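Local coordinates for taurocyamine kinase (Schistosoma mansoni, PDB 4WOD), which reversibly transfers phosphate between ATP and the guanidino substrate taurocyamine, as a duplicated phosphagen kinase captured here with arginine bound, at residues V80-H85 and G90-P95; H300-R305 and R343-L348; A288-P291 and E295-E298; V11-R14 and H20-T23. The protein carries 4 engineered substitutions. All coordinates share one frame; numbering follows the deposited sequence.

Contact 1 of 4, residues V80-H85 and G90-P95; sequences VIADYH and GKIQHP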
loop_
_atom_site.group_PDB
_atom_site.type_symbol
_atom_site.label_atom_id
_atom_site.label_comp_id
_atom_site.label_asym_id
_atom_site.label_seq_id
_atom_site.Cartn_x
_atom_site.Cartn_y
_atom_site.Cartn_z
ATOM N N VAL A 80 17.955 -14.560 3.050
ATOM C CA VAL A 80 16.806 -14.406 2.158
ATOM C C VAL A 80 15.487 -14.789 2.845
ATOM O O VAL A 80 14.461 -14.110 2.708
ATOM C CB VAL A 80 16.992 -15.265 0.869
ATOM C CG1 VAL A 80 15.702 -15.356 0.076
ATOM C CG2 VAL A 80 18.136 -14.711 0.012
ATOM N N ILE A 81 15.526 -15.897 3.570
ATOM C CA ILE A 81 14.334 -16.463 4.195
ATOM C C ILE A 81 13.851 -15.577 5.337
ATOM O O ILE A 81 12.658 -15.271 5.432
ATOM C CB ILE A 81 14.619 -17.903 4.705
ATOM C CG1 ILE A 81 14.745 -18.867 3.520
ATOM C CG2 ILE A 81 13.534 -18.378 5.666
ATOM C CD1 ILE A 81 15.431 -20.191 3.879
ATOM N N ALA A 82 14.784 -15.155 6.191
ATOM C CA ALA A 82 14.475 -14.246 7.295
ATOM C C ALA A 82 13.833 -12.958 6.773
ATOM O O ALA A 82 12.861 -12.475 7.327
ATOM C CB ALA A 82 15.734 -13.931 8.109
ATOM N N ASP A 83 14.360 -12.438 5.677
ATOM C CA ASP A 83 13.824 -11.243 5.048
ATOM C C ASP A 83 12.402 -11.455 4.479
ATOM O O ASP A 83 11.461 -10.727 4.851
ATOM C CB ASP A 83 14.796 -10.784 3.952
ATOM C CG ASP A 83 14.580 -9.335 3.538
ATOM O OD1 ASP A 83 13.412 -8.900 3.438
ATOM O OD2 ASP A 83 15.590 -8.627 3.309
ATOM N N TYR A 84 12.243 -12.448 3.596
ATOM C CA TYR A 84 10.963 -12.710 2.940
ATOM C C TYR A 84 9.851 -13.068 3.922
ATOM O O TYR A 84 8.708 -12.598 3.802
ATOM C CB TYR A 84 11.100 -13.843 1.908
ATOM C CG TYR A 84 9.812 -14.089 1.149
ATOM C CD1 TYR A 84 9.457 -13.298 0.063
ATOM C CD2 TYR A 84 8.943 -15.099 1.533
ATOM C CE1 TYR A 84 8.269 -13.516 -0.618
ATOM C CE2 TYR A 84 7.769 -15.318 0.861
ATOM C CZ TYR A 84 7.438 -14.530 -0.209
ATOM O OH TYR A 84 6.259 -14.765 -0.866
ATOM N N HIS A 85 10.177 -13.921 4.882
ATOM C CA HIS A 85 9.165 -14.399 5.814
ATOM C C HIS A 85 9.054 -13.497 7.049
ATOM O O HIS A 85 8.314 -13.813 7.992
ATOM C CB HIS A 85 9.467 -15.846 6.217
ATOM C CG HIS A 85 9.201 -16.830 5.125
ATOM N ND1 HIS A 85 7.926 -17.228 4.777
ATOM C CD2 HIS A 85 10.041 -17.479 4.285
ATOM C CE1 HIS A 85 7.996 -18.082 3.770
ATOM N NE2 HIS A 85 9.267 -18.258 3.460
ATOM N N GLY A 90 16.097 -12.848 12.667
ATOM C CA GLY A 90 16.689 -13.890 11.852
ATOM C C GLY A 90 16.690 -15.194 12.621
ATOM O O GLY A 90 17.518 -16.067 12.382
ATOM N N LYS A 91 15.747 -15.317 13.555
ATOM C CA LYS A 91 15.652 -16.483 14.431
ATOM C C LYS A 91 14.720 -17.521 13.825
ATOM O O LYS A 91 13.681 -17.858 14.397
ATOM C CB LYS A 91 15.155 -16.073 15.818
ATOM C CG LYS A 91 15.552 -17.034 16.923
ATOM C CD LYS A 91 14.934 -16.634 18.257
ATOM C CE LYS A 91 16.003 -16.275 19.282
ATOM N NZ LYS A 91 15.416 -16.038 20.634
ATOM N N ILE A 92 15.088 -18.018 12.655
ATOM C CA ILE A 92 14.196 -18.870 11.890
ATOM C C ILE A 92 13.905 -20.163 12.625
ATOM O O ILE A 92 14.817 -20.862 13.035
ATOM C CB ILE A 92 14.788 -19.182 10.519
ATOM C CG1 ILE A 92 15.338 -17.895 9.894
ATOM C CG2 ILE A 92 13.735 -19.832 9.635
ATOM C CD1 ILE A 92 16.159 -18.129 8.650
ATOM N N GLN A 93 12.629 -20.473 12.818
ATOM C CA GLN A 93 12.285 -21.752 13.430
ATOM C C GLN A 93 10.913 -22.196 12.958
ATOM O O GLN A 93 10.131 -21.393 12.445
ATOM C CB GLN A 93 12.344 -21.661 14.960
ATOM C CG GLN A 93 11.368 -20.680 15.588
ATOM C CD GLN A 93 11.534 -20.592 17.109
ATOM O OE1 GLN A 93 11.417 -21.594 17.822
ATOM N NE2 GLN A 93 11.816 -19.388 17.605
ATOM N N HIS A 94 10.627 -23.479 13.101
ATOM C CA HIS A 94 9.336 -23.991 12.667
ATOM C C HIS A 94 8.890 -25.159 13.534
ATOM O O HIS A 94 9.673 -26.076 13.786
ATOM C CB HIS A 94 9.399 -24.427 11.198
ATOM C CG HIS A 94 8.054 -24.693 10.613
ATOM N ND1 HIS A 94 7.201 -23.680 10.240
ATOM C CD2 HIS A 94 7.392 -25.851 10.383
ATOM C CE1 HIS A 94 6.078 -24.198 9.791
ATOM N NE2 HIS A 94 6.172 -25.514 9.854
ATOM N N PRO A 95 7.611 -25.161 13.954
ATOM C CA PRO A 95 7.121 -26.248 14.813
ATOM C C PRO A 95 6.892 -27.565 14.072
ATOM O O PRO A 95 6.804 -27.570 12.846
ATOM C CB PRO A 95 5.790 -25.693 15.343
ATOM C CG PRO A 95 5.315 -24.802 14.285
ATOM C CD PRO A 95 6.556 -24.177 13.651
#

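Contact 2 of 4, residues H300-R305 and R343-L348; sequences HGIQPR and RALLEL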
loop_
_atom_site.group_PDB
_atom_site.type_symbol
_atom_site.label_atom_id
_atom_site.label_comp_id
_atom_site.label_asym_id
_atom_site.label_seq_id
_atom_site.Cartn_x
_atom_site.Cartn_y
_atom_site.Cartn_z
ATOM N N HIS A 300 -5.291 -8.466 8.544
ATOM C CA HIS A 300 -6.091 -9.624 8.928
ATOM C C HIS A 300 -5.395 -10.959 8.622
ATOM O O HIS A 300 -6.020 -12.019 8.676
ATOM C CB HIS A 300 -7.451 -9.557 8.243
ATOM C CG HIS A 300 -8.320 -8.453 8.758
ATOM N ND1 HIS A 300 -8.314 -7.183 8.218
ATOM C CD2 HIS A 300 -9.198 -8.419 9.790
ATOM C CE1 HIS A 300 -9.165 -6.421 8.885
ATOM N NE2 HIS A 300 -9.712 -7.147 9.844
ATOM N N GLY A 301 -4.098 -10.902 8.319
ATOM C CA GLY A 301 -3.312 -12.110 8.095
ATOM C C GLY A 301 -3.573 -12.726 6.734
ATOM O O GLY A 301 -3.384 -13.922 6.536
ATOM N N ILE A 302 -4.011 -11.896 5.792
ATOM C CA ILE A 302 -4.441 -12.368 4.494
ATOM C C ILE A 302 -3.623 -11.724 3.366
ATOM O O ILE A 302 -3.289 -10.531 3.420
ATOM C CB ILE A 302 -5.956 -12.094 4.271
ATOM C CG1 ILE A 302 -6.797 -12.920 5.253
ATOM C CG2 ILE A 302 -6.395 -12.467 2.847
ATOM C CD1 ILE A 302 -6.598 -14.428 5.113
ATOM N N GLN A 303 -3.296 -12.539 2.368
ATOM C CA GLN A 303 -2.656 -12.082 1.135
ATOM C C GLN A 303 -3.635 -12.181 -0.039
ATOM O O GLN A 303 -4.120 -13.265 -0.345
ATOM C CB GLN A 303 -1.409 -12.930 0.860
ATOM C CG GLN A 303 -0.860 -12.807 -0.564
ATOM C CD GLN A 303 0.119 -11.663 -0.708
ATOM O OE1 GLN A 303 0.169 -10.764 0.135
ATOM N NE2 GLN A 303 0.913 -11.690 -1.775
ATOM N N PRO A 304 -3.941 -11.050 -0.698
ATOM C CA PRO A 304 -4.841 -11.088 -1.856
ATOM C C PRO A 304 -4.111 -11.222 -3.204
ATOM O O PRO A 304 -3.010 -10.715 -3.386
ATOM C CB PRO A 304 -5.560 -9.741 -1.767
ATOM C CG PRO A 304 -4.514 -8.821 -1.193
ATOM C CD PRO A 304 -3.616 -9.667 -0.301
ATOM N N ARG A 305 -4.720 -11.929 -4.140
ATOM C CA ARG A 305 -4.193 -11.987 -5.494
ATOM C C ARG A 305 -5.326 -11.797 -6.479
ATOM O O ARG A 305 -6.405 -12.394 -6.339
ATOM C CB ARG A 305 -3.457 -13.307 -5.752
ATOM C CG ARG A 305 -2.176 -13.499 -4.942
ATOM C CD ARG A 305 -1.874 -14.981 -4.705
ATOM N NE ARG A 305 -0.572 -15.224 -4.071
ATOM C CZ ARG A 305 -0.418 -15.887 -2.923
ATOM N NH1 ARG A 305 -1.486 -16.344 -2.276
ATOM N NH2 ARG A 305 0.792 -16.078 -2.400
ATOM N N ARG A 343 -12.959 -14.539 6.915
ATOM C CA ARG A 343 -14.264 -14.278 7.501
ATOM C C ARG A 343 -14.432 -12.771 7.815
ATOM O O ARG A 343 -15.428 -12.168 7.420
ATOM C CB ARG A 343 -14.474 -15.119 8.767
ATOM C CG ARG A 343 -15.662 -14.620 9.573
ATOM C CD ARG A 343 -15.916 -15.439 10.835
ATOM N NE ARG A 343 -17.187 -15.028 11.429
ATOM C CZ ARG A 343 -17.773 -15.638 12.457
ATOM N NH1 ARG A 343 -17.206 -16.708 13.002
ATOM N NH2 ARG A 343 -18.938 -15.192 12.922
ATOM N N ALA A 344 -13.443 -12.166 8.479
ATOM C CA ALA A 344 -13.475 -10.730 8.755
ATOM C C ALA A 344 -13.605 -9.889 7.474
ATOM O O ALA A 344 -14.337 -8.893 7.435
ATOM C CB ALA A 344 -12.206 -10.295 9.542
ATOM N N LEU A 345 -12.876 -10.275 6.435
ATOM C CA LEU A 345 -12.890 -9.503 5.191
ATOM C C LEU A 345 -14.228 -9.608 4.465
ATOM O O LEU A 345 -14.735 -8.621 3.921
ATOM C CB LEU A 345 -11.764 -9.960 4.271
ATOM C CG LEU A 345 -10.326 -9.774 4.752
ATOM C CD1 LEU A 345 -9.367 -10.330 3.702
ATOM C CD2 LEU A 345 -10.046 -8.281 5.041
ATOM N N LEU A 346 -14.803 -10.802 4.455
ATOM C CA LEU A 346 -16.091 -10.988 3.807
ATOM C C LEU A 346 -17.187 -10.275 4.614
ATOM O O LEU A 346 -18.114 -9.688 4.036
ATOM C CB LEU A 346 -16.402 -12.490 3.626
ATOM C CG LEU A 346 -15.480 -13.300 2.705
ATOM C CD1 LEU A 346 -15.804 -14.772 2.814
ATOM C CD2 LEU A 346 -15.534 -12.853 1.237
ATOM N N GLU A 347 -17.083 -10.314 5.944
ATOM C CA GLU A 347 -18.024 -9.564 6.786
ATOM C C GLU A 347 -17.908 -8.058 6.489
ATOM O O GLU A 347 -18.910 -7.332 6.453
ATOM C CB GLU A 347 -17.775 -9.834 8.272
ATOM C CG GLU A 347 -18.290 -11.179 8.755
ATOM C CD GLU A 347 -17.898 -11.496 10.196
ATOM O OE1 GLU A 347 -16.937 -10.904 10.709
ATOM O OE2 GLU A 347 -18.543 -12.359 10.817
ATOM N N LEU A 348 -16.682 -7.602 6.240
ATOM C CA LEU A 348 -16.468 -6.197 5.907
ATOM C C LEU A 348 -17.035 -5.849 4.524
ATOM O O LEU A 348 -17.574 -4.753 4.331
ATOM C CB LEU A 348 -14.983 -5.852 5.992
ATOM C CG LEU A 348 -14.625 -4.366 5.931
ATOM C CD1 LEU A 348 -15.448 -3.585 6.940
ATOM C CD2 LEU A 348 -13.139 -4.179 6.201
#

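Contact 3 of 4, residues A288-P291 and E295-E298; sequences ASLP and EICE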
loop_
_atom_site.group_PDB
_atom_site.type_symbol
_atom_site.label_atom_id
_atom_site.label_comp_id
_atom_site.label_asym_id
_atom_site.label_seq_id
_atom_site.Cartn_x
_atom_site.Cartn_y
_atom_site.Cartn_z
ATOM N N ALA A 288 -12.223 -4.357 -2.343
ATOM C CA ALA A 288 -11.072 -4.299 -3.240
ATOM C C ALA A 288 -10.784 -2.876 -3.692
ATOM O O ALA A 288 -9.663 -2.559 -4.122
ATOM C CB ALA A 288 -11.304 -5.186 -4.449
ATOM N N SER A 289 -11.795 -2.021 -3.592
ATOM C CA SER A 289 -11.699 -0.656 -4.104
ATOM C C SER A 289 -11.237 0.331 -3.028
ATOM O O SER A 289 -11.007 1.510 -3.315
ATOM C CB SER A 289 -13.048 -0.208 -4.668
ATOM O OG SER A 289 -13.940 0.137 -3.621
ATOM N N LEU A 290 -11.126 -0.135 -1.789
ATOM C CA LEU A 290 -10.643 0.732 -0.722
ATOM C C LEU A 290 -9.188 1.077 -1.026
ATOM O O LEU A 290 -8.475 0.270 -1.619
ATOM C CB LEU A 290 -10.789 0.068 0.648
ATOM C CG LEU A 290 -12.260 -0.103 1.078
ATOM C CD1 LEU A 290 -12.371 -0.983 2.285
ATOM C CD2 LEU A 290 -12.906 1.261 1.349
ATOM N N PRO A 291 -8.761 2.296 -0.661
ATOM C CA PRO A 291 -7.392 2.714 -0.991
ATOM C C PRO A 291 -6.329 1.842 -0.336
ATOM O O PRO A 291 -5.295 1.564 -0.959
ATOM C CB PRO A 291 -7.333 4.145 -0.467
ATOM C CG PRO A 291 -8.745 4.626 -0.585
ATOM C CD PRO A 291 -9.586 3.426 -0.202
ATOM N N GLU A 295 -3.411 -3.330 2.637
ATOM C CA GLU A 295 -3.002 -3.206 4.025
ATOM C C GLU A 295 -4.064 -3.823 4.919
ATOM O O GLU A 295 -3.738 -4.482 5.908
ATOM C CB GLU A 295 -2.754 -1.741 4.406
ATOM C CG GLU A 295 -1.521 -1.094 3.724
ATOM C CD GLU A 295 -1.688 -0.884 2.204
ATOM O OE1 GLU A 295 -2.837 -0.913 1.698
ATOM O OE2 GLU A 295 -0.661 -0.700 1.504
ATOM N N ILE A 296 -5.330 -3.617 4.553
ATOM C CA ILE A 296 -6.451 -4.187 5.304
ATOM C C ILE A 296 -6.338 -5.709 5.350
ATOM O O ILE A 296 -6.435 -6.314 6.425
ATOM C CB ILE A 296 -7.805 -3.785 4.698
ATOM C CG1 ILE A 296 -7.997 -2.268 4.799
ATOM C CG2 ILE A 296 -8.953 -4.505 5.420
ATOM C CD1 ILE A 296 -9.360 -1.791 4.359
ATOM N N CYS A 297 -6.087 -6.321 4.193
ATOM C CA CYS A 297 -5.867 -7.778 4.132
ATOM C C CYS A 297 -4.694 -8.237 4.997
ATOM O O CYS A 297 -4.848 -9.118 5.853
ATOM C CB CYS A 297 -5.637 -8.243 2.687
ATOM S SG CYS A 297 -7.030 -8.031 1.554
ATOM N N GLU A 298 -3.517 -7.657 4.765
ATOM C CA GLU A 298 -2.340 -8.000 5.541
ATOM C C GLU A 298 -2.587 -7.891 7.049
ATOM O O GLU A 298 -2.085 -8.706 7.823
ATOM C CB GLU A 298 -1.160 -7.113 5.141
ATOM C CG GLU A 298 -0.051 -7.094 6.180
ATOM C CD GLU A 298 1.142 -6.263 5.750
ATOM O OE1 GLU A 298 0.925 -5.187 5.138
ATOM O OE2 GLU A 298 2.291 -6.688 6.027
HETATM O O HOH W 1 -3.901 -1.138 -1.257
#

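Contact 4 of 4, residues V11-R14 and H20-T23; sequences VKIR and HSLT. Engineered in segment 11-14: Val11 (natural residue Ala).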
loop_
_atom_site.group_PDB
_atom_site.type_symbol
_atom_site.label_atom_id
_atom_site.label_comp_id
_atom_site.label_asym_id
_atom_site.label_seq_id
_atom_site.Cartn_x
_atom_site.Cartn_y
_atom_site.Cartn_z
ATOM N N VAL A 11 27.228 -10.296 -11.248
ATOM C CA VAL A 11 27.358 -9.094 -12.074
ATOM C C VAL A 11 26.108 -8.796 -12.927
ATOM O O VAL A 11 25.659 -7.647 -12.979
ATOM C CB VAL A 11 28.594 -9.198 -12.967
ATOM C CG1 VAL A 11 28.572 -8.127 -14.074
ATOM C CG2 VAL A 11 29.839 -9.061 -12.107
ATOM N N LYS A 12 25.534 -9.814 -13.568
ATOM C CA LYS A 12 24.308 -9.635 -14.353
ATOM C C LYS A 12 23.149 -9.126 -13.494
ATOM O O LYS A 12 22.460 -8.159 -13.847
ATOM C CB LYS A 12 23.904 -10.952 -15.035
ATOM C CG LYS A 12 24.763 -11.346 -16.227
ATOM C CD LYS A 12 24.272 -12.642 -16.858
ATOM C CE LYS A 12 24.908 -12.860 -18.214
ATOM N NZ LYS A 12 24.361 -11.917 -19.231
ATOM N N ILE A 13 22.943 -9.786 -12.362
ATOM C CA ILE A 13 21.895 -9.411 -11.442
ATOM C C ILE A 13 22.119 -8.000 -10.875
ATOM O O ILE A 13 21.183 -7.215 -10.767
ATOM C CB ILE A 13 21.797 -10.440 -10.291
ATOM C CG1 ILE A 13 21.352 -11.800 -10.857
ATOM C CG2 ILE A 13 20.839 -9.945 -9.219
ATOM C CD1 ILE A 13 21.539 -13.002 -9.913
ATOM N N ARG A 14 23.357 -7.668 -10.525
ATOM C CA ARG A 14 23.634 -6.340 -9.968
ATOM C C ARG A 14 23.534 -5.237 -11.020
ATOM O O ARG A 14 23.038 -4.153 -10.741
ATOM C CB ARG A 14 25.006 -6.312 -9.322
ATOM C CG ARG A 14 24.986 -6.871 -7.937
ATOM C CD ARG A 14 26.324 -6.704 -7.269
ATOM N NE ARG A 14 26.218 -6.941 -5.839
ATOM C CZ ARG A 14 27.240 -6.858 -4.998
ATOM N NH1 ARG A 14 28.450 -6.556 -5.459
ATOM N NH2 ARG A 14 27.049 -7.083 -3.704
ATOM N N HIS A 20 15.283 -6.066 -8.470
ATOM C CA HIS A 20 15.219 -5.637 -7.080
ATOM C C HIS A 20 14.966 -6.832 -6.173
ATOM O O HIS A 20 14.224 -6.735 -5.194
ATOM C CB HIS A 20 14.116 -4.595 -6.886
ATOM C CG HIS A 20 14.231 -3.431 -7.815
ATOM N ND1 HIS A 20 13.343 -3.209 -8.844
ATOM C CD2 HIS A 20 15.152 -2.444 -7.894
ATOM C CE1 HIS A 20 13.702 -2.123 -9.505
ATOM N NE2 HIS A 20 14.799 -1.643 -8.952
ATOM N N SER A 21 15.567 -7.962 -6.521
ATOM C CA SER A 21 15.279 -9.222 -5.834
ATOM C C SER A 21 15.988 -9.293 -4.495
ATOM O O SER A 21 16.959 -8.577 -4.274
ATOM C CB SER A 21 15.686 -10.408 -6.714
ATOM O OG SER A 21 17.030 -10.297 -7.181
ATOM N N LEU A 22 15.522 -10.164 -3.600
ATOM C CA LEU A 22 16.293 -10.447 -2.397
ATOM C C LEU A 22 17.587 -11.168 -2.763
ATOM O O LEU A 22 18.551 -11.125 -2.004
ATOM C CB LEU A 22 15.495 -11.280 -1.404
ATOM C CG LEU A 22 14.244 -10.604 -0.835
ATOM C CD1 LEU A 22 13.423 -11.582 0.006
ATOM C CD2 LEU A 22 14.630 -9.368 -0.008
ATOM N N THR A 23 17.604 -11.842 -3.912
ATOM C CA THR A 23 18.839 -12.472 -4.409
ATOM C C THR A 23 19.904 -11.427 -4.657
ATOM O O THR A 23 21.069 -11.604 -4.317
ATOM C CB THR A 23 18.603 -13.252 -5.716
ATOM O OG1 THR A 23 17.798 -14.399 -5.438
ATOM C CG2 THR A 23 19.927 -13.708 -6.319
#

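Contact 1 of 4, residues V80-H85 and G90-P95
Ile92 reaches out of the loop and lays its CD1 methyl between two neighbouring residues on the last turns of helix 74-84, Ile81 and Ala82. The two isoleucines are nearly perpendicular and meet methyl against methyl: Ile81 CG2 lies 4.0 Å from Ile92 CD1. The branch involved on the helix is the short one. In Ile81, CG1 sits beside the backbone N (chi1 -72°) and CG2 takes the place anti to it, which leaves the γ-methyl to meet the loop. Ile92 uses its long branch instead, stretched by a nearly straight second torsion (chi2 170°), and its CD1 also rests over the helix backbone, 4.1 Å from Ala82 N, with Ala82 CB at 4.3 Å.

Ala82 makes a second contact, its CB standing 3.9 Å from Gly90 CA. Small residues suit both sides of this closest backbone approach, where the two CA atoms are 5.1 Å apart. Gly90 also has a positive phi, a conformation that favours glycine. Just beyond it the chain folds through an inverse gamma turn centred on Lys91, with a weak hydrogen bond from Ile92 N to Gly90 O; the turn carries Ile92 back to the helix while Lys91 heads away.

The polar side chains of the helix make their contacts elsewhere: Tyr84 touches the bound arginine and Asp83 forms a salt bridge with Lys25. With no hydrogen bond across it, the direct contact rests on van der Waals packing, partly shielded from water; hydrogen bonds further along, such as those of His94 to Asp260 and Gly328, also hold the loop.

Contact 2 of 4, residues H300-R305 and R343-L348
Apolar packing joins Ile302, at the start of strand 302-306, to Leu345 on helix 331-355. The two side chains run alongside each other, pointing opposite ways, and Leu345 CD1 lies against the branched root of Ile302, with CG2 at 3.8 Å and CB at 3.9 Å. A β-branched residue suits the strand here, since it offers a broad hydrocarbon wall close to the backbone. Leucine suits the helix because its forked end serves two neighbours. Its CG lies beside the backbone N (chi1 -63°), and the fork sends CD1 to Ile302 and CD2 to the histidine.

Contacts with a ring form the second group. The imidazole of His300 is met obliquely by two methyls, Leu345 CD2 at 3.8 Å from His300 ND1 and Ala344 CB at 3.6 Å from His300 CD2. Alanine leaves room for the ring to approach the helix. The polar end of the histidine is engaged elsewhere: ND1 is hydrogen-bonded to Ile296 O, one turn back in the preceding helix.

A salt bridge lies within helix 331-355. Arg343 NE donates to Glu347 OE2 at 3.1 Å, a fairly straight bond (162°) between residues four apart; the carboxylate oxygen lies in the guanidinium plane but is itself approached from above the carboxylate plane.

Gly301, with its positive phi, is the C' residue of a Schellman motif that closes helix 293-299 and turns the chain into the strand. Such helix-on-sheet packing, here beside the outermost strand of an eight-stranded antiparallel sheet, belongs to the phosphagen kinase catalytic domain.

Contact 3 of 4, residues A288-P291 and E295-E298
The flat carboxylate of Glu295 and the flat peptide group ending in Pro291 O do not stack: they are joined through one oxygen each by a shared water. That water donates to Pro291 O at 3.1 Å and to Glu295 OE1 at 3.1 Å, its two bonds opening at about 90°. At 4.4 Å apart, Pro291 O and Glu295 OE1 do not bond directly. The loop after helix 285-288 leads here into helix 293-299 of the phosphagen kinase catalytic domain, and the first turn of that helix packs back on the loop.

Glutamate suits its position because its chain can fold. A bent second torsion (chi2 69°) curls the carboxylate back toward the loop, although the side chain sets off in another direction. Proline suits the approach to the helix, since its ring restrains phi near -62° just before the helix begins.

The apolar half of the contact is formed by Leu290 and Ile296, which point toward one another and are set crosswise. Both are buried, so hydrocarbon fits both places. Helix 331-355 closes in through Leu352 on Leu290 and Leu345 on Ile296.

Several further neighbours, all in the second repeat, show that this contact faces the junction between the two halves of the protein: Arg414 touches both Leu290 and Ile296, Met364 and Arg562 touch Pro291, and Arg556 has a long, weak ion pair with Glu295 OE2. Both apolar chains are extended beyond their first torsion, and their terminal methyls touch where the chains cross, Leu290 CD1 lying 3.7 Å from Ile296 CD1.

Contact 4 of 4, residues V11-R14 and H20-T23
In Ile13 and Thr23 the torsions bring two methyls together across the turn between helix 6-14 and helix 22-26. The long branch of Ile13 starts beside the backbone N (chi1 -65°) and then runs on nearly straight (chi2 166°), which projects CD1 to the full reach of the side chain. Thr23 has its hydroxyl beside its own backbone N (chi1 -69°), which leaves CG2 anti to that nitrogen, and this methyl is the group that meets the isoleucine. The separation is 4.0 Å from Ile13 CD1 to Thr23 CG2, with the two side chains roughly perpendicular.

Threonine suits this place because it has two unlike branches. While CG2 joins the apolar contact, OG1 is hydrogen-bonded to Asn53 OD1 of helix 46-55, so its polar group is satisfied within a buried setting. Isoleucine contributes bulk alone, and it also packs on Asn53 and Ala54 of that helix.

Ser21 adds a lighter touch, its OG lying 4.3 Å from Ile13 CG2. The hydroxyl has a different task: at the N-cap of helix 22-26 it is hydrogen-bonded to the backbone N of Lys24, and also to Asn19 OD1. A short hydroxyl residue is a common choice at an N-cap, where amides of the first turn lack partners inside the helix.

No hydrogen bond runs directly between the two segments. The chemistry is therefore divided: the direct contact between the segments is mainly methyl packing, whereas the hydroxyls of Ser21 and Thr23 secure the beginning of helix 22-26 to its own backbone and to a third helix.

How the contacts relate
The four contacts form two pairs. Contacts 1 and 4 belong to the N-terminal part of the first repeat and touch where Leu22 packs on helix 74-84: Leu22 CD1 is 3.8 Å from Tyr84 CB. Both lie near the bound arginine; Tyr84 lines its pocket, and the side chain of Ser21 is about 7 Å from it. Contacts 2 and 3 share the catalytic domain, their centres 9 Å apart. Helix 293-299 is followed, after a two-residue turn, by strand 302-306, with a probable hydrogen bond between Ile302 N and Cys297 O at 2.9 Å. Segment 300-305 ends in Arg305, predicted to bind ATP, though it takes no part in the packing; contact 3 lies away from the known sites.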